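Local structure of putative C39-like peptidase (Bacillus anthracis, 3ERV) at residues A[34-40]-A[56-61]; A[70-75]-A[115-119]; A[109-113]-A[125-129]; A[135-140]-A[182-186]; A[156-162]-A[173-177]. The protein is of unknown function but is probably a cysteine peptidase of the C39-like type, or a close relative of one. Residues are numbered along the deposited sequence.

Interaction 1 of 5, residues A[34-40]-A[56-61]. With EDO (1,2-ethanediol), chain C.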
# COMPACT_ATOMS: atom_id res chain seq x y z
N LEU A 34 9.27 -0.58 14.39
CA LEU A 34 8.01 -0.51 15.11
C LEU A 34 7.49 -1.94 15.12
O LEU A 34 6.56 -2.31 14.37
CB LEU A 34 7.04 0.43 14.37
CG LEU A 34 7.50 1.88 14.16
CD1 LEU A 34 6.51 2.60 13.28
CD2 LEU A 34 7.68 2.67 15.49
N SER A 35 8.09 -2.74 15.99
CA SER A 35 7.92 -4.17 15.92
C SER A 35 6.56 -4.61 16.48
O SER A 35 6.18 -5.76 16.34
CB SER A 35 9.09 -4.86 16.64
OG SER A 35 9.14 -4.45 18.00
N ASN A 36 5.80 -3.69 17.07
CA ASN A 36 4.46 -4.07 17.57
C ASN A 36 3.28 -3.64 16.73
O ASN A 36 2.09 -3.73 17.16
CB ASN A 36 4.27 -3.74 19.07
CG ASN A 36 5.04 -4.71 19.96
OD1 ASN A 36 5.61 -5.70 19.45
ND2 ASN A 36 5.03 -4.48 21.28
N VAL A 37 3.60 -3.20 15.52
CA VAL A 37 2.59 -3.01 14.49
C VAL A 37 1.94 -4.39 14.32
O VAL A 37 2.63 -5.39 14.12
CB VAL A 37 3.24 -2.50 13.13
CG1 VAL A 37 2.26 -2.59 11.93
CG2 VAL A 37 3.84 -1.08 13.33
N PRO A 38 0.60 -4.45 14.41
CA PRO A 38 -0.11 -5.75 14.32
C PRO A 38 0.16 -6.46 12.97
O PRO A 38 0.43 -5.83 11.99
CB PRO A 38 -1.61 -5.36 14.43
CG PRO A 38 -1.64 -4.08 15.08
CD PRO A 38 -0.30 -3.34 14.77
N PHE A 39 0.09 -7.79 12.96
CA PHE A 39 0.38 -8.54 11.76
C PHE A 39 -0.92 -9.17 11.29
O PHE A 39 -1.58 -9.88 12.05
CB PHE A 39 1.51 -9.59 12.04
CG PHE A 39 1.59 -10.72 11.02
CD1 PHE A 39 2.31 -10.59 9.87
CD2 PHE A 39 0.94 -11.94 11.26
CE1 PHE A 39 2.37 -11.65 8.93
CE2 PHE A 39 1.00 -13.00 10.35
CZ PHE A 39 1.72 -12.85 9.18
N ILE A 40 -1.28 -8.90 10.03
CA ILE A 40 -2.43 -9.52 9.34
C ILE A 40 -2.03 -10.05 7.94
O ILE A 40 -1.18 -9.47 7.24
CB ILE A 40 -3.61 -8.50 9.18
CG1 ILE A 40 -3.84 -7.75 10.50
CG2 ILE A 40 -4.92 -9.26 8.77
CD1 ILE A 40 -4.81 -6.55 10.41
N ALA A 56 -5.37 -1.89 7.13
CA ALA A 56 -5.91 -2.39 8.39
C ALA A 56 -4.87 -2.43 9.55
O ALA A 56 -5.11 -1.89 10.64
CB ALA A 56 -6.63 -3.76 8.19
N MET A 57 -3.70 -2.98 9.27
CA MET A 57 -2.58 -2.97 10.23
C MET A 57 -2.23 -1.55 10.70
O MET A 57 -2.00 -1.32 11.91
CB MET A 57 -1.32 -3.62 9.60
CG MET A 57 -1.34 -5.18 9.48
SD MET A 57 0.19 -5.98 8.81
CE MET A 57 -0.19 -6.08 7.05
N MET A 58 -2.16 -0.61 9.77
CA MET A 58 -1.84 0.79 10.09
C MET A 58 -2.90 1.40 10.98
O MET A 58 -2.58 2.00 12.04
CB MET A 58 -1.72 1.64 8.79
CG MET A 58 -1.10 3.12 8.91
SD MET A 58 -1.57 4.34 7.63
CE MET A 58 -3.22 4.72 8.26
N LEU A 59 -4.17 1.25 10.57
CA LEU A 59 -5.31 1.77 11.36
C LEU A 59 -5.40 1.18 12.79
O LEU A 59 -5.62 1.93 13.75
CB LEU A 59 -6.62 1.48 10.60
CG LEU A 59 -6.82 2.40 9.36
CD1 LEU A 59 -8.15 2.10 8.66
CD2 LEU A 59 -6.76 3.87 9.80
N GLN A 60 -5.27 -0.14 12.91
CA GLN A 60 -5.17 -0.80 14.22
C GLN A 60 -4.08 -0.21 15.11
O GLN A 60 -4.34 0.11 16.28
CB GLN A 60 -4.94 -2.32 14.06
CG GLN A 60 -6.15 -3.00 13.55
CD GLN A 60 -5.96 -4.48 13.33
OE1 GLN A 60 -4.91 -5.05 13.69
NE2 GLN A 60 -6.98 -5.12 12.73
N TYR A 61 -2.86 -0.10 14.58
CA TYR A 61 -1.77 0.49 15.37
C TYR A 61 -2.08 1.93 15.77
O TYR A 61 -1.69 2.38 16.83
CB TYR A 61 -0.49 0.52 14.56
CG TYR A 61 0.77 0.72 15.35
CD1 TYR A 61 1.15 -0.20 16.34
CD2 TYR A 61 1.61 1.81 15.09
CE1 TYR A 61 2.36 -0.06 17.02
CE2 TYR A 61 2.80 1.99 15.79
CZ TYR A 61 3.17 1.05 16.73
OH TYR A 61 4.34 1.22 17.38
C1 EDO C . 4.42 -8.63 16.54
O1 EDO C . 5.14 -8.07 17.66
C2 EDO C . 3.26 -7.71 16.11
O2 EDO C . 1.99 -8.21 16.53
O HOH W 1 6.01 -0.85 17.93

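Interaction 2 of 5, residues A[70-75]-A[115-119]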
# COMPACT_ATOMS: atom_id res chain seq x y z
N LYS A 70 -13.96 -5.24 6.56
CA LYS A 70 -14.73 -4.00 6.52
C LYS A 70 -14.08 -3.03 5.52
O LYS A 70 -14.75 -2.37 4.75
CB LYS A 70 -14.83 -3.38 7.93
CG LYS A 70 -15.66 -2.09 7.96
CD LYS A 70 -16.58 -2.10 9.23
CE LYS A 70 -17.41 -0.81 9.42
NZ LYS A 70 -16.55 0.39 9.70
N LEU A 71 -12.76 -2.97 5.53
CA LEU A 71 -12.06 -2.06 4.64
C LEU A 71 -12.22 -2.50 3.17
O LEU A 71 -12.30 -1.65 2.24
CB LEU A 71 -10.56 -1.97 5.00
CG LEU A 71 -10.31 -1.37 6.40
CD1 LEU A 71 -8.82 -1.35 6.66
CD2 LEU A 71 -10.88 0.06 6.51
N ALA A 72 -12.24 -3.82 2.98
CA ALA A 72 -12.44 -4.37 1.64
C ALA A 72 -13.83 -4.02 1.09
O ALA A 72 -13.99 -3.83 -0.12
CB ALA A 72 -12.25 -5.85 1.65
N ASN A 73 -14.84 -3.94 1.95
CA ASN A 73 -16.13 -3.55 1.46
C ASN A 73 -16.20 -2.05 1.23
O ASN A 73 -16.91 -1.58 0.34
CB ASN A 73 -17.23 -4.01 2.41
CG ASN A 73 -18.60 -3.71 1.87
OD1 ASN A 73 -19.41 -3.12 2.53
ND2 ASN A 73 -18.84 -4.11 0.62
N GLU A 74 -15.48 -1.28 2.05
CA GLU A 74 -15.59 0.18 2.04
C GLU A 74 -14.76 0.92 1.00
O GLU A 74 -15.08 2.03 0.64
CB GLU A 74 -15.33 0.75 3.44
CG GLU A 74 -16.51 0.43 4.41
CD GLU A 74 -16.18 0.79 5.86
OE1 GLU A 74 -15.00 1.10 6.15
OE2 GLU A 74 -17.11 0.76 6.71
N ILE A 75 -13.67 0.30 0.55
CA ILE A 75 -12.83 0.91 -0.44
C ILE A 75 -13.66 1.21 -1.68
O ILE A 75 -14.49 0.41 -2.08
CB ILE A 75 -11.59 0.04 -0.81
CG1 ILE A 75 -10.67 0.83 -1.74
CG2 ILE A 75 -11.99 -1.23 -1.51
CD1 ILE A 75 -9.81 1.80 -1.07
N LEU A 115 -10.04 6.29 2.18
CA LEU A 115 -10.56 5.31 3.11
C LEU A 115 -9.91 5.56 4.46
O LEU A 115 -10.58 5.44 5.49
CB LEU A 115 -10.30 3.87 2.62
CG LEU A 115 -10.82 2.68 3.46
CD1 LEU A 115 -12.29 2.88 3.90
CD2 LEU A 115 -10.69 1.38 2.68
N ALA A 116 -8.61 5.88 4.46
CA ALA A 116 -7.90 6.11 5.72
C ALA A 116 -8.54 7.28 6.49
O ALA A 116 -8.65 7.25 7.73
CB ALA A 116 -6.39 6.42 5.47
N LYS A 117 -8.91 8.32 5.74
CA LYS A 117 -9.56 9.52 6.30
C LYS A 117 -10.93 9.25 6.93
O LYS A 117 -11.32 9.94 7.84
CB LYS A 117 -9.74 10.57 5.21
CG LYS A 117 -8.48 11.19 4.74
CD LYS A 117 -8.68 12.71 4.72
CE LYS A 117 -8.15 13.32 5.99
NZ LYS A 117 -8.76 14.69 6.18
N LYS A 118 -11.66 8.24 6.43
CA LYS A 118 -12.91 7.87 7.03
C LYS A 118 -12.67 7.57 8.52
O LYS A 118 -13.47 7.93 9.40
CB LYS A 118 -13.51 6.63 6.35
CG LYS A 118 -14.92 6.29 6.83
CD LYS A 118 -15.43 4.89 6.39
CE LYS A 118 -16.75 4.54 7.09
NZ LYS A 118 -16.51 3.68 8.30
N TYR A 119 -11.54 6.93 8.80
CA TYR A 119 -11.27 6.46 10.15
C TYR A 119 -10.36 7.42 10.95
O TYR A 119 -10.41 7.42 12.17
CB TYR A 119 -10.61 5.07 10.08
CG TYR A 119 -11.57 4.03 9.69
CD1 TYR A 119 -12.34 3.36 10.65
CD2 TYR A 119 -11.79 3.73 8.34
CE1 TYR A 119 -13.25 2.43 10.26
CE2 TYR A 119 -12.70 2.79 7.97
CZ TYR A 119 -13.41 2.16 8.92
OH TYR A 119 -14.31 1.23 8.53

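Interaction 3 of 5, residues A[109-113]-A[125-129]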
# COMPACT_ATOMS: atom_id res chain seq x y z
N HIS A 109 -2.90 5.28 -4.26
CA HIS A 109 -2.90 6.05 -3.04
C HIS A 109 -4.15 6.95 -2.83
O HIS A 109 -4.59 7.14 -1.70
CB HIS A 109 -1.61 6.88 -2.97
CG HIS A 109 -1.59 8.05 -3.91
ND1 HIS A 109 -1.99 9.32 -3.53
CD2 HIS A 109 -1.27 8.13 -5.22
CE1 HIS A 109 -1.90 10.14 -4.56
NE2 HIS A 109 -1.46 9.44 -5.60
N GLY A 110 -4.73 7.52 -3.89
CA GLY A 110 -5.86 8.47 -3.68
C GLY A 110 -7.04 7.87 -2.91
O GLY A 110 -7.42 8.31 -1.79
N PRO A 111 -7.67 6.87 -3.51
CA PRO A 111 -8.83 6.17 -2.94
C PRO A 111 -8.42 5.51 -1.63
O PRO A 111 -9.16 5.47 -0.66
CB PRO A 111 -9.15 5.08 -4.01
CG PRO A 111 -8.48 5.63 -5.32
CD PRO A 111 -7.24 6.31 -4.80
N LEU A 112 -7.19 4.99 -1.59
CA LEU A 112 -6.76 4.37 -0.38
C LEU A 112 -6.67 5.41 0.76
O LEU A 112 -7.06 5.11 1.89
CB LEU A 112 -5.44 3.64 -0.60
CG LEU A 112 -5.03 2.61 0.46
CD1 LEU A 112 -6.13 1.55 0.76
CD2 LEU A 112 -3.69 1.92 0.01
N PHE A 113 -6.16 6.60 0.44
CA PHE A 113 -6.15 7.73 1.38
C PHE A 113 -7.56 8.16 1.84
O PHE A 113 -7.80 8.43 3.02
CB PHE A 113 -5.42 8.93 0.77
CG PHE A 113 -5.40 10.16 1.67
CD1 PHE A 113 -4.74 10.14 2.90
CD2 PHE A 113 -6.06 11.33 1.29
CE1 PHE A 113 -4.70 11.25 3.72
CE2 PHE A 113 -6.04 12.46 2.12
CZ PHE A 113 -5.35 12.41 3.35
N VAL A 125 -2.56 11.13 6.58
CA VAL A 125 -1.80 11.97 5.66
C VAL A 125 -1.37 11.15 4.43
O VAL A 125 -1.07 9.95 4.53
CB VAL A 125 -0.52 12.57 6.32
CG1 VAL A 125 -0.88 13.54 7.43
CG2 VAL A 125 0.35 11.45 6.91
N ASP A 126 -1.38 11.80 3.27
CA ASP A 126 -0.90 11.18 2.04
C ASP A 126 0.51 11.68 1.78
O ASP A 126 0.73 12.88 1.50
CB ASP A 126 -1.81 11.56 0.89
CG ASP A 126 -1.52 10.74 -0.37
OD1 ASP A 126 -0.38 10.24 -0.56
OD2 ASP A 126 -2.48 10.56 -1.14
N LEU A 127 1.50 10.81 1.89
CA LEU A 127 2.86 11.25 1.71
C LEU A 127 3.31 10.95 0.30
O LEU A 127 4.50 10.89 0.05
CB LEU A 127 3.79 10.54 2.72
CG LEU A 127 3.41 10.73 4.19
CD1 LEU A 127 4.27 9.87 5.15
CD2 LEU A 127 3.57 12.19 4.50
N THR A 128 2.39 10.75 -0.62
CA THR A 128 2.79 10.38 -1.99
C THR A 128 3.61 11.49 -2.67
O THR A 128 3.25 12.65 -2.58
CB THR A 128 1.55 10.03 -2.81
OG1 THR A 128 0.99 8.83 -2.25
CG2 THR A 128 1.85 9.84 -4.34
N GLY A 129 4.73 11.14 -3.29
CA GLY A 129 5.59 12.15 -3.92
C GLY A 129 6.67 12.74 -3.03
O GLY A 129 7.55 13.43 -3.51

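Interaction 4 of 5, residues A[135-140]-A[182-186]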
# COMPACT_ATOMS: atom_id res chain seq x y z
N LEU A 135 9.60 9.35 4.75
CA LEU A 135 8.95 8.13 5.21
C LEU A 135 9.68 7.58 6.44
O LEU A 135 9.05 7.17 7.43
CB LEU A 135 8.83 7.07 4.10
CG LEU A 135 7.59 7.13 3.18
CD1 LEU A 135 7.53 8.45 2.42
CD2 LEU A 135 7.53 5.95 2.20
N TYR A 136 11.00 7.61 6.38
CA TYR A 136 11.82 7.16 7.51
C TYR A 136 11.62 8.06 8.74
O TYR A 136 11.63 7.58 9.89
CB TYR A 136 13.31 7.10 7.10
CG TYR A 136 13.61 6.11 5.99
CD1 TYR A 136 13.03 4.86 5.98
CD2 TYR A 136 14.52 6.42 4.98
CE1 TYR A 136 13.31 3.94 4.98
CE2 TYR A 136 14.82 5.53 3.99
CZ TYR A 136 14.21 4.29 3.98
OH TYR A 136 14.50 3.38 2.98
N LYS A 137 11.42 9.36 8.51
CA LYS A 137 11.12 10.27 9.60
C LYS A 137 9.83 9.83 10.26
O LYS A 137 9.74 9.82 11.49
CB LYS A 137 10.97 11.70 9.10
CG LYS A 137 12.27 12.53 9.13
CD LYS A 137 12.16 13.82 8.30
CE LYS A 137 10.71 14.36 8.25
NZ LYS A 137 10.17 14.85 9.56
N SER A 138 8.82 9.52 9.44
CA SER A 138 7.51 9.06 9.96
C SER A 138 7.72 7.85 10.86
O SER A 138 7.23 7.81 11.99
CB SER A 138 6.55 8.68 8.83
OG SER A 138 5.30 8.22 9.35
N VAL A 139 8.44 6.86 10.36
CA VAL A 139 8.67 5.63 11.10
C VAL A 139 9.43 5.93 12.39
O VAL A 139 9.11 5.44 13.48
CB VAL A 139 9.50 4.65 10.25
CG1 VAL A 139 9.90 3.41 11.09
CG2 VAL A 139 8.72 4.29 8.94
N LYS A 140 10.45 6.77 12.27
CA LYS A 140 11.23 7.11 13.45
C LYS A 140 10.32 7.87 14.43
O LYS A 140 10.41 7.67 15.63
CB LYS A 140 12.42 7.97 13.03
CG LYS A 140 13.02 8.71 14.18
CD LYS A 140 14.25 8.03 14.61
CE LYS A 140 15.41 8.86 14.11
NZ LYS A 140 15.78 9.89 15.14
N LEU A 182 5.60 -0.29 5.82
CA LEU A 182 6.95 0.04 6.25
C LEU A 182 6.99 0.26 7.76
O LEU A 182 6.35 1.19 8.29
CB LEU A 182 7.48 1.29 5.53
CG LEU A 182 8.87 1.80 5.96
CD1 LEU A 182 9.99 0.80 5.62
CD2 LEU A 182 9.18 3.15 5.35
N ILE A 183 7.71 -0.60 8.46
CA ILE A 183 7.69 -0.50 9.88
C ILE A 183 9.07 -0.28 10.49
O ILE A 183 9.21 -0.20 11.72
CB ILE A 183 7.07 -1.76 10.54
CG1 ILE A 183 7.98 -2.99 10.38
CG2 ILE A 183 5.55 -1.98 10.08
CD1 ILE A 183 7.56 -4.16 11.35
N GLY A 184 10.09 -0.18 9.64
CA GLY A 184 11.44 -0.04 10.18
C GLY A 184 12.54 0.06 9.13
O GLY A 184 12.29 -0.17 7.95
N TYR A 185 13.74 0.42 9.57
CA TYR A 185 14.89 0.52 8.65
C TYR A 185 16.21 0.45 9.40
O TYR A 185 16.31 0.84 10.57
CB TYR A 185 14.83 1.84 7.87
CG TYR A 185 14.86 3.07 8.75
CD1 TYR A 185 16.06 3.73 9.03
CD2 TYR A 185 13.68 3.58 9.31
CE1 TYR A 185 16.09 4.88 9.85
CE2 TYR A 185 13.70 4.70 10.10
CZ TYR A 185 14.90 5.36 10.38
OH TYR A 185 14.89 6.49 11.21
N ASP A 186 17.23 -0.07 8.73
CA ASP A 186 18.62 0.14 9.18
C ASP A 186 19.47 0.57 7.98
O ASP A 186 18.94 0.93 6.93
CB ASP A 186 19.20 -1.05 9.98
CG ASP A 186 19.24 -2.34 9.18
OD1 ASP A 186 19.41 -2.26 7.95
OD2 ASP A 186 19.11 -3.43 9.78

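Interaction 5 of 5, residues A[156-162]-A[173-177]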
# COMPACT_ATOMS: atom_id res chain seq x y z
N LEU A 156 11.77 -2.77 -11.66
CA LEU A 156 11.41 -3.73 -12.66
C LEU A 156 11.86 -3.16 -13.98
O LEU A 156 11.90 -1.93 -14.17
CB LEU A 156 9.89 -3.97 -12.70
CG LEU A 156 9.24 -4.70 -11.51
CD1 LEU A 156 7.70 -4.65 -11.58
CD2 LEU A 156 9.76 -6.13 -11.37
N ASP A 157 12.22 -4.07 -14.87
CA ASP A 157 12.45 -3.75 -16.25
C ASP A 157 11.19 -3.12 -16.82
O ASP A 157 10.08 -3.55 -16.52
CB ASP A 157 12.71 -5.06 -16.98
CG ASP A 157 13.37 -4.85 -18.31
OD1 ASP A 157 14.49 -5.40 -18.46
OD2 ASP A 157 12.78 -4.17 -19.21
N GLU A 158 11.38 -2.16 -17.70
CA GLU A 158 10.28 -1.44 -18.32
C GLU A 158 9.27 -2.33 -19.01
O GLU A 158 8.10 -1.97 -19.09
CB GLU A 158 10.81 -0.44 -19.35
CG GLU A 158 11.09 0.93 -18.78
CD GLU A 158 9.80 1.68 -18.45
OE1 GLU A 158 9.83 2.50 -17.51
OE2 GLU A 158 8.76 1.43 -19.13
N ASP A 159 9.71 -3.46 -19.54
CA ASP A 159 8.81 -4.31 -20.32
C ASP A 159 7.84 -5.11 -19.47
O ASP A 159 6.87 -5.68 -20.00
CB ASP A 159 9.60 -5.24 -21.28
CG ASP A 159 10.63 -6.10 -20.56
OD1 ASP A 159 10.60 -6.18 -19.30
OD2 ASP A 159 11.46 -6.72 -21.27
N GLU A 160 8.11 -5.15 -18.16
CA GLU A 160 7.16 -5.66 -17.15
C GLU A 160 5.86 -4.81 -17.01
O GLU A 160 4.86 -5.32 -16.56
CB GLU A 160 7.83 -5.76 -15.79
CG GLU A 160 9.05 -6.64 -15.73
CD GLU A 160 8.76 -7.93 -15.03
OE1 GLU A 160 7.59 -8.11 -14.62
OE2 GLU A 160 9.66 -8.78 -14.90
N PHE A 161 5.87 -3.54 -17.41
CA PHE A 161 4.66 -2.68 -17.29
C PHE A 161 3.75 -2.73 -18.50
O PHE A 161 4.20 -3.02 -19.61
CB PHE A 161 5.04 -1.25 -16.98
CG PHE A 161 5.69 -1.10 -15.66
CD1 PHE A 161 7.04 -1.38 -15.52
CD2 PHE A 161 4.95 -0.73 -14.53
CE1 PHE A 161 7.64 -1.27 -14.28
CE2 PHE A 161 5.55 -0.62 -13.31
CZ PHE A 161 6.88 -0.90 -13.17
N THR A 162 2.46 -2.49 -18.26
CA THR A 162 1.51 -2.17 -19.33
C THR A 162 1.01 -0.75 -19.12
O THR A 162 1.07 -0.19 -18.01
CB THR A 162 0.24 -3.04 -19.29
OG1 THR A 162 0.57 -4.40 -19.00
CG2 THR A 162 -0.53 -2.95 -20.61
N ILE A 173 0.63 0.02 -15.09
CA ILE A 173 0.34 -1.07 -14.20
C ILE A 173 1.32 -2.23 -14.41
O ILE A 173 1.93 -2.38 -15.47
CB ILE A 173 -1.14 -1.58 -14.35
CG1 ILE A 173 -1.34 -2.37 -15.64
CG2 ILE A 173 -2.21 -0.45 -14.14
CD1 ILE A 173 -1.29 -3.84 -15.38
N THR A 174 1.54 -3.01 -13.36
CA THR A 174 2.26 -4.24 -13.46
C THR A 174 1.55 -5.24 -12.57
O THR A 174 1.19 -4.89 -11.45
CB THR A 174 3.76 -4.13 -13.01
OG1 THR A 174 4.27 -5.46 -12.87
CG2 THR A 174 3.92 -3.41 -11.65
N TYR A 175 1.40 -6.49 -13.03
CA TYR A 175 0.70 -7.49 -12.23
C TYR A 175 1.57 -8.02 -11.10
O TYR A 175 1.23 -8.98 -10.43
CB TYR A 175 0.17 -8.62 -13.11
CG TYR A 175 -0.31 -8.12 -14.47
CD1 TYR A 175 -1.62 -7.65 -14.65
CD2 TYR A 175 0.56 -8.12 -15.57
CE1 TYR A 175 -2.06 -7.21 -15.90
CE2 TYR A 175 0.14 -7.68 -16.85
CZ TYR A 175 -1.16 -7.22 -17.00
OH TYR A 175 -1.57 -6.78 -18.25
N ASN A 176 2.71 -7.38 -10.92
CA ASN A 176 3.59 -7.53 -9.79
C ASN A 176 3.19 -6.55 -8.65
O ASN A 176 3.82 -6.54 -7.61
CB ASN A 176 5.00 -7.04 -10.25
CG ASN A 176 5.77 -8.08 -11.00
OD1 ASN A 176 6.57 -8.81 -10.40
ND2 ASN A 176 5.57 -8.17 -12.33
N GLU A 177 2.24 -5.65 -8.92
CA GLU A 177 1.88 -4.60 -7.93
C GLU A 177 1.63 -5.23 -6.57
O GLU A 177 0.96 -6.26 -6.47
CB GLU A 177 0.60 -3.82 -8.35
CG GLU A 177 0.20 -2.67 -7.37
CD GLU A 177 -0.97 -2.98 -6.40
OE1 GLU A 177 -1.53 -4.11 -6.41
OE2 GLU A 177 -1.32 -2.09 -5.59

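Interaction 1 of 5, residues A[34-40]-A[56-61]
The loop 34-40 crosses the last turns of helix 50-61 and covers the side chains of Met57, Gln60 and Tyr61, burying 488 Å² in all. A type I turn, closed by Val37 N to Leu34 O at 3.3 Å, brings Val37 above Tyr61. With chi1 near 180° the Tyr61 ring reaches out along the turn, and Val37, itself in the t rotamer, sets CG2 almost exactly on the ring normal, 3.8 Å from the centroid: a CH-pi contact. Pro38 CD packs on Tyr61 CD1 at 3.8 Å, while a water 2.7 Å from Tyr61 OH accepts a hydrogen bond from Asn36 N at 3.0 Å, linking the turn to the tyrosine. Met57 takes m and t for its first two angles, which lays the thioether beneath the chain: CG lies 3.1 Å from Pro38 O, and SD accepts a weak hydrogen bond from Ile40 N at 3.5 Å. Ile40, m then t, extends CD1 to 4.0 Å from Ala56 CB and 3.5 Å from Gln60 NE2, whose hydrogen bond goes to Val66 O. A 1,2-ethanediol, probably from the crystallisation liquor, donates from O1 to Ser35 O at 2.9 Å. The loop thus packs on the C-terminal part of the helix that begins at Cys50, probably the nucleophile as in papain-like peptidases; Phe39 lies near the putative Cys-His-Asp residues without touching them.

Interaction 2 of 5, residues A[70-75]-A[115-119]
Two helices of the helical part of this probably papain-like fold meet here, 68-74 and 109-119; the short segments run at 121° to each other with axes 11.3 Å apart, so long side chains bridge the gap. The apolar layer centres on Leu115: its CG lies 4.0 Å from Leu71 CD2, its CD2 3.8 Å from Ile75 CB, and its CD1 3.7 Å from Glu74 CB. Leu71 CD2 also touches Tyr119 CE2 at 3.6 Å, and helix 50-61 covers this layer through Leu55 and Ala56. The charged layer lies toward solvent. Glu74 OE2 takes salt bridges from Lys70 NZ one helical turn earlier (3.1 Å) and Lys118 NZ across the interface (3.4 Å), both weak as hydrogen bonds. The shared carboxylate offsets the closeness of the two ammonium groups, 3.6 Å apart from NZ to NZ. Tyr119 OH enters the same network at the ring edge, accepting from Lys70 NZ at 2.7 Å and donating to Glu74 OE1 at a very short 2.5 Å.

Interaction 3 of 5, residues A[109-113]-A[125-129]
The first turn of helix 109-119 lies beside the end of strand 124-126 and the loop that follows it, with CA-CA approaches of 6.3 Å for Phe113 and Asp126 and 7.2 Å for His109 and Thr128. The contact joins the helical part of the probably papain-like fold to its antiparallel sheet, where strand 220-223 pairs with 124-126. Phe113 N bonds to His109 O at 2.7 Å, and being one turn apart the two residues share the helix face toward the strand. Past the strand the chain bends in an Asx turn, Thr128 N donating to Asp126 OD1 at 2.8 Å. Asp126 serves both sides: OD1 also accepts from Thr128 OG1 at 2.6 Å, while OD2 accepts from the histidine. Thr128 OG1 in turn receives Ala220 N, tying the turn to the neighbouring strand. Thr128 CG2 sits over the His109 ring, 3.6 Å from its centroid, and Asp126 CB lies over the Phe113 ring, 3.9 Å from its centroid; both are CH-pi contacts. The Phe113 ring also meets the backbone, CE1 being 3.4 Å from Val125 C. At the edge of the imidazole, the His-carboxylate hydrogen bond runs from His109 ND1 to Asp126 OD2 at 2.7 Å.

Interaction 4 of 5, residues A[135-140]-A[182-186]
A helix packed crosswise on a curled antiparallel sheet forms part of the buried core in this probably papain-like domain. Helix segment 135-140 crosses strand 182-185 at 93° between their directions, with the axes 8.2 Å apart, and no hydrogen bond links the two segments. Leu182 and Tyr185 both point to the helix, although the parity of a regular strand would set them on opposite faces. A classic beta bulge, in which Ile183 and Gly184 together face Tyr191, restores them to the same side. Val139 fills the space between: its CG2 is 3.8 Å from Leu182 CD2, and its CG1 is 3.7 Å from Ile183 O and 4.1 Å from Tyr185 CE2. Gly184 has no side chain, and its N lies 3.9 Å from Val139 CG1. Leu182 CD2 also touches Leu135 CB at 4.1 Å. Tyr185 reaches toward the helix between Tyr136 and Lys140, with Tyr136 CB over its ring face, 4.1 Å from the centroid, and its OH 3.4 Å from Lys140 CB. The Tyr136 and Tyr185 rings meet obliquely, centroids 4.8 Å apart and planes at 41°. Around this contact, strand 145-150 receives Leu135 and Val139, strand 32-33 borders Tyr185 through Val32, and helix 206-215 closes another flank, with Glu210 hydrogen-bonded to Tyr136 OH and Arg206 touching both tyrosines.

Interaction 5 of 5, residues A[156-162]-A[173-177]
The base of the beta hairpin formed by strands 162-166 and 169-173 is closed here, where loops enter and leave the two-stranded sheet. Thr162 and Ile173 are an antiparallel hydrogen-bonded pair: Thr162 N donates to Ile173 O at 2.8 Å and Ile173 N to Thr162 O at 3.0 Å, so both backbone groups of each residue are satisfied. Ile173 O also receives a CA-H...O contact from Phe161 CA at 3.3 Å. On the incoming side, Asp157 OD2 accepts from Asp159 N at 3.2 Å in an Asx turn, and Glu160 N and Phe161 N bond back to Asp157 O and Glu158 O in the short 3-10 segment. On the outgoing side Thr174 OG1 serves two donors, Asn176 N in an ST turn and Asn176 ND2, each at 3.1 Å, while Glu177 N closes a type I turn on Thr174 O at 2.8 Å. Beyond the segments, Gln215 takes Leu156 N and Tyr105 OH makes a weak bond with Thr174 N. Thr174 CB makes a CH-pi contact over the Phe161 ring (4.3 Å to the centroid), and Leu156 CD1 packs 3.8 Å from Asn176 CB. Thr162 OG1 donates weakly to Tyr175 OH at 3.3 Å.

Along the chain interaction 1 comes first; interactions 2 and 3 then cross, sharing helix 109-119, with centres 13 Å apart and Ile75 packed against Pro111 and Leu112. Interaction 5 is nested inside the loop closed by interaction 4, yet their centres lie 26 Å apart. Interactions 1 and 2 touch where helix 50-61 meets helix 68-74, and interactions 1 and 4 join through Leu34 and Ile183. Interactions 3 and 4 reach the same antiparallel sheet and touch at Leu127 and Leu135. Interaction 5 stands apart, touching none of the others, its centre about 28 Å from that of interaction 1 across the chain's centre. Contacts 1 to 4 thus form one continuous connection between helices and sheet, consistent with a single compact papain-like domain.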